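Local atomic coordinates of transcriptional regulator, LacI family (Corynebacterium glutamicum, PDB entry 3H5T), a protein that acts as an inositol-dependent transcriptional activator of the inositol phosphate synthase gene ino1, binding a palindromic promoter motif and helping to regulate cell wall biogenesis. Residues A[308-313]-A[350-355]; A[179-184]-A[271-276]; A[132-137]-A[152-157]; A[167-172]-A[326-331]. All coordinates share one frame; numbering follows the deposited sequence.

Contact 1 of 4, residues A[308-313]-A[350-355]; sequences MALARD and SFHPGS
The imidazole of His352 has the side chain of Leu310 over one face, CG lying 4.5 Å from CE1, while the carboxylate of Asp313 approaches obliquely, OD1 nearest to CE1. Carboxylate and ring planes are turned 84° apart. CG of His352 is anti to the backbone N (chi1 -175°), on the side of the helix end, and ND1 hydrogen-bonds to Leu314 O. At the other flat group, the guanidinium of Arg312, Ser355 OG lies near the plane at the edge, 3.8 Å from NH2.

The bonds that join the segments converge on Asp313 O. It accepts from Ser355 N at 2.8 Å and from Ser355 OG at 3.0 Å, the two donors coming from opposite faces of the carbonyl plane. Asp313 has positive phi and is the C' residue of a Schellman motif, so the turn that ends the helix also carries the acceptor that grips the loop after strand 344-352.

Helix 307-311 rests through Met308 and Ala309 on Phe281 of helix 277-289. Across the contact, His352 pairs through its backbone with Thr316 of strand 316-318, and Phe351 packs on helix 178-186.

Contact 2 of 4, residues A[179-184]-A[271-276]; sequences PAAQAL and AVLCTV
Leu273 and Leu184 meet at the closely packed centre of this contact, their side chains crossing obliquely. Leu273 extends from the strand with CG anti to the backbone N (chi1 177°), and its CD1 lies against the backbone and methyl of one helical residue, 3.6 Å from Ala181 CA and 3.7 Å from Ala181 CB. Ala180 CB is more distant, 4.3 Å from Leu273 CD1. One turn further along the helix Leu184 divides its branches between two strand residues: CD1 meets Leu273 CB at 3.8 Å, and CD2 meets Ala271 CB, also at 3.8 Å. All five residues are buried, and the interactions between the segments are purely apolar.

Helix and strand run antiparallel, at 176°, with their axes 9.5 Å apart. This is a helix layered on a sheet, as in the alpha/beta subdomains of the periplasmic-binding-protein fold used by LacI-family regulators. Strand 271-274 lies between strands 192-197 and 299-302, and helix 221-235 covers the same face beside helix 178-186, bringing Phe232 to Ala181 and Ala228 to Leu273.

Away from this core the contact loosens. Gln182, partly exposed, starts on the side of the helix turned from the strand, and its NE2 bonds to Asp186 OD1. Pro179 and Ala183 instead meet Phe351. Beyond the strand the chain draws off from the helix: Thr275 OG1 hydrogen-bonds to Ser196 OG and Thr275 O to Arg224 NH1, and the partly exposed Val276 occupies the N-cap position of helix 277-289.

Contact 3 of 4, residues A[132-137]-A[152-157]; sequences VVIYSV and LPAVIA
Val132 to Ser136 pair with Pro153 to Ala157 as the two parallel strands of a beta-alpha-beta unit, connected by helix 142-150. Five backbone hydrogen bonds join them, from Val132 N to Pro153 O (3.0 Å) through to Ser136 N to Ala157 O (3.0 Å). Ile134 lies midway, its N donating to Val155 O at 2.7 Å and its O accepting from Ala157 N at 2.8 Å.

On one face of the sheet Val132 CG1, placed between the backbone N and the carbonyl carbon (chi1 60°), meets Ala154 CB and Leu152 CD2, 3.7 Å from the latter, and Leu152 crosses Val132 at about a right angle. Ile134 and Ile156 lie side by side on this face, with Ile134 CB 4.0 Å from Ile156 CG1. Helix 142-150 covers Val132 and Ile134 through Ile147 and, for Ile134, also Ile144, whereas Ile156 packs on Met166. The opposite face carries Val133 beside Val155, CG2 to CG1 at 3.7 Å, and Leu332 of helix 321-336 packs against both.

Strand 70-75 pairs with the far edge of strand 132-135, at whose end the Tyr135 ring has Ala157 CB at its edge and stacks with Phe91, its OH hydrogen-bonding to Ser88 OG.

Contact 4 of 4, residues A[167-172]-A[326-331]; sequences PFIAPN and FKAGET
Ile169 and Pro167 make the apolar contacts that hold this strand against the helix. The terminal methyl of Ile169 does most of the touching: CD1 lies 3.6 Å from Lys327 CB and 4.1 Å from Ala328 CB, so it is set against one side of a helical turn. CG1 is anti to the carbonyl carbon (chi1 -55°), and with chi2 at 180° the side chain is extended, carrying CD1 up to the helix backbone between Lys327 and Ala328. Two residues earlier, Pro167 CB meets Thr331 CG2 at 3.8 Å; CG2 of Thr331, anti to the backbone N, is the atom that faces the proline. Lys327 takes part through its base, while the rest of its chain leads away from the strand.

Between strand and helix there is no polar bond, though Ile169 CD1 also lies 3.8 Å from the hydroxyl oxygen Thr331 OG1. Within the helix segment, Lys327 O accepts the helical bond from Thr331 N at 2.8 Å and also the Thr331 hydroxyl, modelled too close for its length to be relied on.

The segments run antiparallel, at 170°, a helix packed on a sheet in a Rossmann-like subdomain. Strand 168-171 lies between strands 154-157 and 344-352; Val155 of the first touches Pro167 and Thr331, and Leu347 of the second touches Ile169 and Lys327.

How the contacts relate
All four contacts belong to the periplasmic-binding-protein-like region, apart from the helix-turn-helix motif. Contacts 3 and 4, with centres 9 Å apart, share the larger sheet: strands 154-157 and 168-171 are neighbours, joined by Ile156 N to Pro167 O. Contact 2 packs a helix on the smaller sheet, its centre 29 Å from contact 3 and 25 Å from contact 4. Strand 344-352, which carries one side of contact 1, belongs to the larger sheet, yet the centre of contact 1 lies 12 Å from that of contact 2 and the two touch. Contact 3 comes first along the chain; contact 4 spans contact 2 and alternates with contact 1, an intertwining consistent with the repeated crossings between two subdomains in this fold.

Contact 1 of 4, residues A[308-313]-A[350-355]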
loop_
_atom_site.group_PDB
_atom_site.type_symbol
_atom_site.label_atom_id
_atom_site.label_comp_id
_atom_site.label_asym_id
_atom_site.label_seq_id
_atom_site.Cartn_x
_atom_site.Cartn_y
_atom_site.Cartn_z
ATOM N N MET A 308 6.027 -4.454 10.665
ATOM C CA MET A 308 6.941 -5.577 10.856
ATOM C C MET A 308 8.337 -5.229 10.336
ATOM O O MET A 308 9.340 -5.620 10.932
ATOM C CB MET A 308 6.425 -6.822 10.122
ATOM C CG MET A 308 5.843 -7.911 11.010
ATOM S SD MET A 308 5.134 -9.286 10.049
ATOM C CE MET A 308 6.644 -10.171 9.529
ATOM N N ALA A 309 8.413 -4.505 9.224
ATOM C CA ALA A 309 9.714 -4.138 8.674
ATOM C C ALA A 309 10.489 -3.319 9.699
ATOM O O ALA A 309 11.651 -3.596 9.976
ATOM C CB ALA A 309 9.545 -3.340 7.383
ATOM N N LEU A 310 9.829 -2.317 10.268
ATOM C CA LEU A 310 10.451 -1.451 11.258
ATOM C C LEU A 310 10.828 -2.148 12.572
ATOM O O LEU A 310 11.793 -1.761 13.219
ATOM C CB LEU A 310 9.538 -0.245 11.519
ATOM C CG LEU A 310 9.710 0.906 10.518
ATOM C CD1 LEU A 310 9.633 0.398 9.091
ATOM C CD2 LEU A 310 8.645 1.960 10.768
ATOM N N ALA A 311 10.079 -3.173 12.960
ATOM C CA ALA A 311 10.374 -3.917 14.185
ATOM C C ALA A 311 11.666 -4.720 14.026
ATOM O O ALA A 311 12.424 -4.894 14.984
ATOM C CB ALA A 311 9.226 -4.855 14.515
ATOM N N ARG A 312 11.899 -5.226 12.818
ATOM C CA ARG A 312 13.102 -5.998 12.515
ATOM C C ARG A 312 14.189 -4.997 12.167
ATOM O O ARG A 312 15.350 -5.351 12.006
ATOM C CB ARG A 312 12.860 -6.915 11.307
ATOM C CG ARG A 312 13.216 -8.385 11.537
ATOM C CD ARG A 312 14.510 -8.829 10.847
ATOM N NE ARG A 312 15.665 -8.026 11.234
ATOM C CZ ARG A 312 16.929 -8.361 10.988
ATOM N NH1 ARG A 312 17.214 -9.492 10.360
ATOM N NH2 ARG A 312 17.911 -7.549 11.359
ATOM N N ASP A 313 13.797 -3.734 12.062
ATOM C CA ASP A 313 14.715 -2.669 11.690
ATOM C C ASP A 313 15.355 -3.039 10.361
ATOM O O ASP A 313 16.576 -3.055 10.218
ATOM C CB ASP A 313 15.799 -2.464 12.747
ATOM C CG ASP A 313 16.598 -1.200 12.504
ATOM O OD1 ASP A 313 15.973 -0.138 12.308
ATOM O OD2 ASP A 313 17.843 -1.259 12.504
ATOM N N SER A 350 10.699 8.249 2.601
ATOM C CA SER A 350 11.916 8.553 3.338
ATOM C C SER A 350 12.662 7.249 3.560
ATOM O O SER A 350 12.066 6.245 3.940
ATOM C CB SER A 350 11.588 9.209 4.679
ATOM O OG SER A 350 10.789 8.356 5.477
ATOM N N PHE A 351 13.963 7.266 3.314
ATOM C CA PHE A 351 14.770 6.076 3.481
ATOM C C PHE A 351 14.950 5.742 4.957
ATOM O O PHE A 351 15.022 6.630 5.800
ATOM C CB PHE A 351 16.135 6.277 2.815
ATOM C CG PHE A 351 16.974 5.030 2.766
ATOM C CD1 PHE A 351 16.468 3.857 2.209
ATOM C CD2 PHE A 351 18.267 5.026 3.286
ATOM C CE1 PHE A 351 17.236 2.693 2.174
ATOM C CE2 PHE A 351 19.044 3.864 3.257
ATOM C CZ PHE A 351 18.526 2.694 2.699
ATOM N N HIS A 352 15.021 4.451 5.259
ATOM C CA HIS A 352 15.202 3.975 6.628
ATOM C C HIS A 352 16.492 3.150 6.658
ATOM O O HIS A 352 16.476 1.952 6.370
ATOM C CB HIS A 352 14.003 3.114 7.029
ATOM C CG HIS A 352 14.022 2.665 8.453
ATOM N ND1 HIS A 352 14.233 1.354 8.817
ATOM C CD2 HIS A 352 13.833 3.350 9.605
ATOM C CE1 HIS A 352 14.174 1.249 10.133
ATOM N NE2 HIS A 352 13.932 2.447 10.634
ATOM N N PRO A 353 17.629 3.788 7.000
ATOM C CA PRO A 353 18.936 3.123 7.062
ATOM C C PRO A 353 18.878 1.696 7.583
ATOM O O PRO A 353 19.533 0.811 7.043
ATOM C CB PRO A 353 19.742 4.054 7.954
ATOM C CG PRO A 353 19.231 5.391 7.538
ATOM C CD PRO A 353 17.731 5.173 7.498
ATOM N N GLY A 354 18.093 1.481 8.633
ATOM C CA GLY A 354 17.933 0.146 9.187
ATOM C C GLY A 354 19.191 -0.570 9.643
ATOM O O GLY A 354 20.220 0.056 9.898
ATOM N N SER A 355 19.108 -1.897 9.731
ATOM C CA SER A 355 20.233 -2.707 10.186
ATOM C C SER A 355 20.480 -3.979 9.382
ATOM O O SER A 355 20.740 -5.036 9.952
ATOM C CB SER A 355 20.027 -3.085 11.645
ATOM O OG SER A 355 18.921 -3.956 11.770
#

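Contact 2 of 4, residues A[179-184]-A[271-276]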
loop_
_atom_site.group_PDB
_atom_site.type_symbol
_atom_site.label_atom_id
_atom_site.label_comp_id
_atom_site.label_asym_id
_atom_site.label_seq_id
_atom_site.Cartn_x
_atom_site.Cartn_y
_atom_site.Cartn_z
ATOM N N PRO A 179 17.574 5.507 -2.922
ATOM C CA PRO A 179 18.266 5.396 -1.630
ATOM C C PRO A 179 18.612 3.970 -1.206
ATOM O O PRO A 179 19.611 3.739 -0.518
ATOM C CB PRO A 179 17.289 6.057 -0.667
ATOM C CG PRO A 179 16.684 7.123 -1.507
ATOM C CD PRO A 179 16.404 6.397 -2.805
ATOM N N ALA A 180 17.787 3.015 -1.615
ATOM C CA ALA A 180 18.004 1.617 -1.266
ATOM C C ALA A 180 19.105 0.968 -2.108
ATOM O O ALA A 180 19.993 0.297 -1.577
ATOM C CB ALA A 180 16.702 0.844 -1.417
ATOM N N ALA A 181 19.048 1.153 -3.422
ATOM C CA ALA A 181 20.060 0.566 -4.294
ATOM C C ALA A 181 21.401 1.242 -4.008
ATOM O O ALA A 181 22.447 0.593 -3.985
ATOM C CB ALA A 181 19.666 0.753 -5.744
ATOM N N GLN A 182 21.356 2.554 -3.779
ATOM C CA GLN A 182 22.557 3.320 -3.478
ATOM C C GLN A 182 23.213 2.809 -2.202
ATOM O O GLN A 182 24.426 2.639 -2.149
ATOM C CB GLN A 182 22.220 4.794 -3.298
ATOM C CG GLN A 182 23.446 5.662 -3.240
ATOM C CD GLN A 182 24.217 5.614 -4.535
ATOM O OE1 GLN A 182 23.794 6.179 -5.542
ATOM N NE2 GLN A 182 25.348 4.917 -4.523
ATOM N N ALA A 183 22.401 2.569 -1.176
ATOM C CA ALA A 183 22.904 2.073 0.097
ATOM C C ALA A 183 23.637 0.751 -0.110
ATOM O O ALA A 183 24.607 0.456 0.590
ATOM C CB ALA A 183 21.753 1.890 1.091
ATOM N N LEU A 184 23.174 -0.043 -1.070
ATOM C CA LEU A 184 23.810 -1.327 -1.350
ATOM C C LEU A 184 25.158 -1.104 -2.013
ATOM O O LEU A 184 26.128 -1.798 -1.712
ATOM C CB LEU A 184 22.933 -2.191 -2.265
ATOM C CG LEU A 184 21.689 -2.828 -1.649
ATOM C CD1 LEU A 184 20.965 -3.652 -2.695
ATOM C CD2 LEU A 184 22.098 -3.700 -0.470
ATOM N N ALA A 271 24.074 -9.440 -1.937
ATOM C CA ALA A 271 22.945 -8.600 -1.546
ATOM C C ALA A 271 21.723 -8.832 -2.422
ATOM O O ALA A 271 21.850 -9.225 -3.583
ATOM C CB ALA A 271 23.341 -7.132 -1.602
ATOM N N VAL A 272 20.543 -8.581 -1.858
ATOM C CA VAL A 272 19.290 -8.743 -2.586
ATOM C C VAL A 272 18.384 -7.539 -2.351
ATOM O O VAL A 272 17.997 -7.262 -1.213
ATOM C CB VAL A 272 18.531 -10.018 -2.138
ATOM C CG1 VAL A 272 17.099 -9.997 -2.670
ATOM C CG2 VAL A 272 19.258 -11.260 -2.637
ATOM N N LEU A 273 18.056 -6.820 -3.423
ATOM C CA LEU A 273 17.170 -5.663 -3.316
ATOM C C LEU A 273 15.752 -6.078 -3.690
ATOM O O LEU A 273 15.512 -6.568 -4.789
ATOM C CB LEU A 273 17.634 -4.526 -4.240
ATOM C CG LEU A 273 16.726 -3.289 -4.265
ATOM C CD1 LEU A 273 17.540 -2.049 -4.549
ATOM C CD2 LEU A 273 15.624 -3.467 -5.297
ATOM N N CYS A 274 14.820 -5.880 -2.764
ATOM C CA CYS A 274 13.422 -6.224 -2.976
ATOM C C CYS A 274 12.580 -5.008 -3.324
ATOM O O CYS A 274 12.818 -3.906 -2.841
ATOM C CB CYS A 274 12.840 -6.872 -1.723
ATOM S SG CYS A 274 13.639 -8.384 -1.263
ATOM N N THR A 275 11.570 -5.238 -4.147
ATOM C CA THR A 275 10.657 -4.204 -4.587
ATOM C C THR A 275 9.575 -3.942 -3.535
ATOM O O THR A 275 8.910 -2.894 -3.552
ATOM C CB THR A 275 10.001 -4.632 -5.908
ATOM O OG1 THR A 275 10.951 -4.488 -6.974
ATOM C CG2 THR A 275 8.778 -3.804 -6.200
ATOM N N VAL A 276 9.412 -4.890 -2.616
ATOM C CA VAL A 276 8.401 -4.768 -1.572
ATOM C C VAL A 276 8.843 -5.495 -0.289
ATOM O O VAL A 276 9.426 -6.574 -0.369
ATOM C CB VAL A 276 7.048 -5.332 -2.106
ATOM C CG1 VAL A 276 6.586 -6.525 -1.282
ATOM C CG2 VAL A 276 6.017 -4.239 -2.122
#

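Contact 3 of 4, residues A[132-137]-A[152-157]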
loop_
_atom_site.group_PDB
_atom_site.type_symbol
_atom_site.label_atom_id
_atom_site.label_comp_id
_atom_site.label_asym_id
_atom_site.label_seq_id
_atom_site.Cartn_x
_atom_site.Cartn_y
_atom_site.Cartn_z
ATOM N N VAL A 132 -15.252 4.701 -6.926
ATOM C CA VAL A 132 -14.289 3.635 -6.739
ATOM C C VAL A 132 -12.839 4.088 -6.621
ATOM O O VAL A 132 -12.373 4.932 -7.377
ATOM C CB VAL A 132 -14.380 2.606 -7.890
ATOM C CG1 VAL A 132 -14.108 3.290 -9.210
ATOM C CG2 VAL A 132 -13.385 1.458 -7.659
ATOM N N VAL A 133 -12.139 3.520 -5.650
ATOM C CA VAL A 133 -10.726 3.811 -5.449
ATOM C C VAL A 133 -10.011 2.661 -6.138
ATOM O O VAL A 133 -10.127 1.512 -5.706
ATOM C CB VAL A 133 -10.350 3.808 -3.947
ATOM C CG1 VAL A 133 -8.841 3.851 -3.795
ATOM C CG2 VAL A 133 -11.005 4.996 -3.247
ATOM N N ILE A 134 -9.307 2.950 -7.226
ATOM C CA ILE A 134 -8.609 1.892 -7.927
ATOM C C ILE A 134 -7.279 1.715 -7.245
ATOM O O ILE A 134 -6.471 2.645 -7.175
ATOM C CB ILE A 134 -8.426 2.218 -9.421
ATOM C CG1 ILE A 134 -9.803 2.242 -10.099
ATOM C CG2 ILE A 134 -7.548 1.173 -10.078
ATOM C CD1 ILE A 134 -9.808 2.685 -11.542
ATOM N N TYR A 135 -7.057 0.513 -6.730
ATOM C CA TYR A 135 -5.828 0.236 -6.013
ATOM C C TYR A 135 -4.815 -0.667 -6.686
ATOM O O TYR A 135 -5.032 -1.866 -6.829
ATOM C CB TYR A 135 -6.158 -0.336 -4.633
ATOM C CG TYR A 135 -4.943 -0.677 -3.817
ATOM C CD1 TYR A 135 -3.954 0.278 -3.566
ATOM C CD2 TYR A 135 -4.777 -1.952 -3.282
ATOM C CE1 TYR A 135 -2.820 -0.033 -2.793
ATOM C CE2 TYR A 135 -3.651 -2.279 -2.511
ATOM C CZ TYR A 135 -2.681 -1.316 -2.271
ATOM O OH TYR A 135 -1.586 -1.636 -1.508
ATOM N N SER A 136 -3.701 -0.070 -7.089
ATOM C CA SER A 136 -2.598 -0.807 -7.686
ATOM C C SER A 136 -3.006 -1.777 -8.785
ATOM O O SER A 136 -2.825 -2.983 -8.670
ATOM C CB SER A 136 -1.863 -1.559 -6.579
ATOM O OG SER A 136 -0.716 -2.208 -7.081
ATOM N N VAL A 137 -3.541 -1.240 -9.869
ATOM C CA VAL A 137 -3.970 -2.071 -10.977
ATOM C C VAL A 137 -3.039 -1.858 -12.166
ATOM O O VAL A 137 -2.502 -0.762 -12.374
ATOM C CB VAL A 137 -5.427 -1.736 -11.333
ATOM C CG1 VAL A 137 -5.824 -2.387 -12.637
ATOM C CG2 VAL A 137 -6.332 -2.213 -10.201
ATOM N N LEU A 152 -18.047 5.839 -13.775
ATOM C CA LEU A 152 -17.953 5.809 -12.314
ATOM C C LEU A 152 -16.815 6.707 -11.825
ATOM O O LEU A 152 -15.667 6.538 -12.230
ATOM C CB LEU A 152 -17.713 4.368 -11.852
ATOM C CG LEU A 152 -17.931 3.959 -10.392
ATOM C CD1 LEU A 152 -19.384 4.190 -9.994
ATOM C CD2 LEU A 152 -17.562 2.481 -10.228
ATOM N N PRO A 153 -17.124 7.688 -10.962
ATOM C CA PRO A 153 -16.066 8.573 -10.459
ATOM C C PRO A 153 -14.954 7.698 -9.882
ATOM O O PRO A 153 -15.214 6.818 -9.059
ATOM C CB PRO A 153 -16.779 9.385 -9.377
ATOM C CG PRO A 153 -18.189 9.444 -9.868
ATOM C CD PRO A 153 -18.429 8.034 -10.369
ATOM N N ALA A 154 -13.718 7.928 -10.298
ATOM C CA ALA A 154 -12.647 7.100 -9.792
ATOM C C ALA A 154 -11.325 7.806 -9.563
ATOM O O ALA A 154 -10.958 8.743 -10.280
ATOM C CB ALA A 154 -12.446 5.928 -10.717
ATOM N N VAL A 155 -10.621 7.342 -8.539
ATOM C CA VAL A 155 -9.311 7.859 -8.189
ATOM C C VAL A 155 -8.377 6.649 -8.227
ATOM O O VAL A 155 -8.762 5.542 -7.847
ATOM C CB VAL A 155 -9.298 8.462 -6.772
ATOM C CG1 VAL A 155 -9.718 7.408 -5.752
ATOM C CG2 VAL A 155 -7.904 8.961 -6.438
ATOM N N ILE A 156 -7.154 6.857 -8.691
ATOM C CA ILE A 156 -6.191 5.770 -8.778
ATOM C C ILE A 156 -5.062 5.937 -7.765
ATOM O O ILE A 156 -4.546 7.041 -7.583
ATOM C CB ILE A 156 -5.578 5.707 -10.203
ATOM C CG1 ILE A 156 -6.640 5.257 -11.205
ATOM C CG2 ILE A 156 -4.376 4.771 -10.225
ATOM C CD1 ILE A 156 -6.265 5.549 -12.641
ATOM N N ALA A 157 -4.680 4.837 -7.115
ATOM C CA ALA A 157 -3.583 4.851 -6.147
ATOM C C ALA A 157 -2.476 3.909 -6.611
ATOM O O ALA A 157 -2.739 2.772 -7.018
ATOM C CB ALA A 157 -4.077 4.428 -4.772
#

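Contact 4 of 4, residues A[167-172]-A[326-331]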
loop_
_atom_site.group_PDB
_atom_site.type_symbol
_atom_site.label_atom_id
_atom_site.label_comp_id
_atom_site.label_asym_id
_atom_site.label_seq_id
_atom_site.Cartn_x
_atom_site.Cartn_y
_atom_site.Cartn_z
ATOM N N PRO A 167 -7.946 11.053 -11.088
ATOM C CA PRO A 167 -6.906 11.570 -10.192
ATOM C C PRO A 167 -5.959 10.466 -9.738
ATOM O O PRO A 167 -6.389 9.347 -9.469
ATOM C CB PRO A 167 -7.720 12.172 -9.058
ATOM C CG PRO A 167 -8.822 12.824 -9.811
ATOM C CD PRO A 167 -9.226 11.731 -10.817
ATOM N N PHE A 168 -4.675 10.798 -9.647
ATOM C CA PHE A 168 -3.630 9.840 -9.304
ATOM C C PHE A 168 -2.819 10.221 -8.055
ATOM O O PHE A 168 -2.345 11.352 -7.929
ATOM C CB PHE A 168 -2.717 9.708 -10.542
ATOM C CG PHE A 168 -1.544 8.765 -10.377
ATOM C CD1 PHE A 168 -1.728 7.389 -10.335
ATOM C CD2 PHE A 168 -0.247 9.262 -10.325
ATOM C CE1 PHE A 168 -0.636 6.525 -10.245
ATOM C CE2 PHE A 168 0.851 8.410 -10.238
ATOM C CZ PHE A 168 0.657 7.039 -10.198
ATOM N N ILE A 169 -2.661 9.267 -7.141
ATOM C CA ILE A 169 -1.902 9.475 -5.906
ATOM C C ILE A 169 -0.824 8.398 -5.775
ATOM O O ILE A 169 -1.137 7.211 -5.702
ATOM C CB ILE A 169 -2.798 9.363 -4.657
ATOM C CG1 ILE A 169 -3.980 10.322 -4.770
ATOM C CG2 ILE A 169 -1.977 9.646 -3.394
ATOM C CD1 ILE A 169 -4.908 10.272 -3.566
ATOM N N ALA A 170 0.439 8.804 -5.734
ATOM C CA ALA A 170 1.529 7.847 -5.602
ATOM C C ALA A 170 2.885 8.513 -5.433
ATOM O O ALA A 170 3.061 9.698 -5.736
ATOM C CB ALA A 170 1.567 6.929 -6.821
ATOM N N PRO A 171 3.863 7.765 -4.913
ATOM C CA PRO A 171 5.200 8.334 -4.735
ATOM C C PRO A 171 5.928 8.113 -6.061
ATOM O O PRO A 171 5.441 7.362 -6.903
ATOM C CB PRO A 171 5.777 7.476 -3.625
ATOM C CG PRO A 171 5.197 6.120 -3.952
ATOM C CD PRO A 171 3.752 6.469 -4.221
ATOM N N ASN A 172 7.064 8.772 -6.266
ATOM C CA ASN A 172 7.824 8.563 -7.492
ATOM C C ASN A 172 8.665 7.332 -7.179
ATOM O O ASN A 172 9.628 7.399 -6.414
ATOM C CB ASN A 172 8.716 9.773 -7.798
ATOM C CG ASN A 172 9.574 9.577 -9.052
ATOM O OD1 ASN A 172 10.089 10.542 -9.619
ATOM N ND2 ASN A 172 9.738 8.329 -9.476
ATOM N N PHE A 326 -5.891 7.676 2.837
ATOM C CA PHE A 326 -6.742 8.770 3.290
ATOM C C PHE A 326 -6.939 9.773 2.162
ATOM O O PHE A 326 -8.063 10.204 1.899
ATOM C CB PHE A 326 -6.136 9.491 4.499
ATOM C CG PHE A 326 -7.022 10.574 5.059
ATOM C CD1 PHE A 326 -8.145 10.253 5.819
ATOM C CD2 PHE A 326 -6.755 11.913 4.804
ATOM C CE1 PHE A 326 -8.991 11.258 6.319
ATOM C CE2 PHE A 326 -7.591 12.922 5.296
ATOM C CZ PHE A 326 -8.711 12.589 6.055
ATOM N N LYS A 327 -5.854 10.150 1.494
ATOM C CA LYS A 327 -5.963 11.102 0.389
ATOM C C LYS A 327 -6.797 10.488 -0.735
ATOM O O LYS A 327 -7.554 11.190 -1.413
ATOM C CB LYS A 327 -4.580 11.476 -0.171
ATOM C CG LYS A 327 -3.666 12.203 0.788
ATOM C CD LYS A 327 -2.415 12.673 0.079
ATOM C CE LYS A 327 -1.652 13.663 0.947
ATOM N NZ LYS A 327 -2.520 14.799 1.396
ATOM N N ALA A 328 -6.651 9.178 -0.931
ATOM C CA ALA A 328 -7.391 8.484 -1.979
ATOM C C ALA A 328 -8.887 8.612 -1.737
ATOM O O ALA A 328 -9.611 9.140 -2.576
ATOM C CB ALA A 328 -6.983 7.023 -2.032
ATOM N N GLY A 329 -9.341 8.137 -0.580
ATOM C CA GLY A 329 -10.753 8.217 -0.236
ATOM C C GLY A 329 -11.279 9.643 -0.228
ATOM O O GLY A 329 -12.372 9.899 -0.725
ATOM N N GLU A 330 -10.509 10.572 0.341
ATOM C CA GLU A 330 -10.911 11.983 0.382
ATOM C C GLU A 330 -11.078 12.533 -1.021
ATOM O O GLU A 330 -12.062 13.210 -1.325
ATOM C CB GLU A 330 -9.874 12.831 1.123
ATOM C CG GLU A 330 -10.054 12.848 2.631
ATOM C CD GLU A 330 -11.391 13.439 3.040
ATOM O OE1 GLU A 330 -11.741 13.361 4.243
ATOM O OE2 GLU A 330 -12.092 13.983 2.152
ATOM N N THR A 331 -10.108 12.241 -1.878
ATOM C CA THR A 331 -10.155 12.703 -3.250
ATOM C C THR A 331 -11.424 12.167 -3.899
ATOM O O THR A 331 -12.120 12.894 -4.604
ATOM C CB THR A 331 -8.931 12.215 -4.026
ATOM O OG1 THR A 331 -7.750 12.741 -3.417
ATOM C CG2 THR A 331 -8.986 12.664 -5.464
#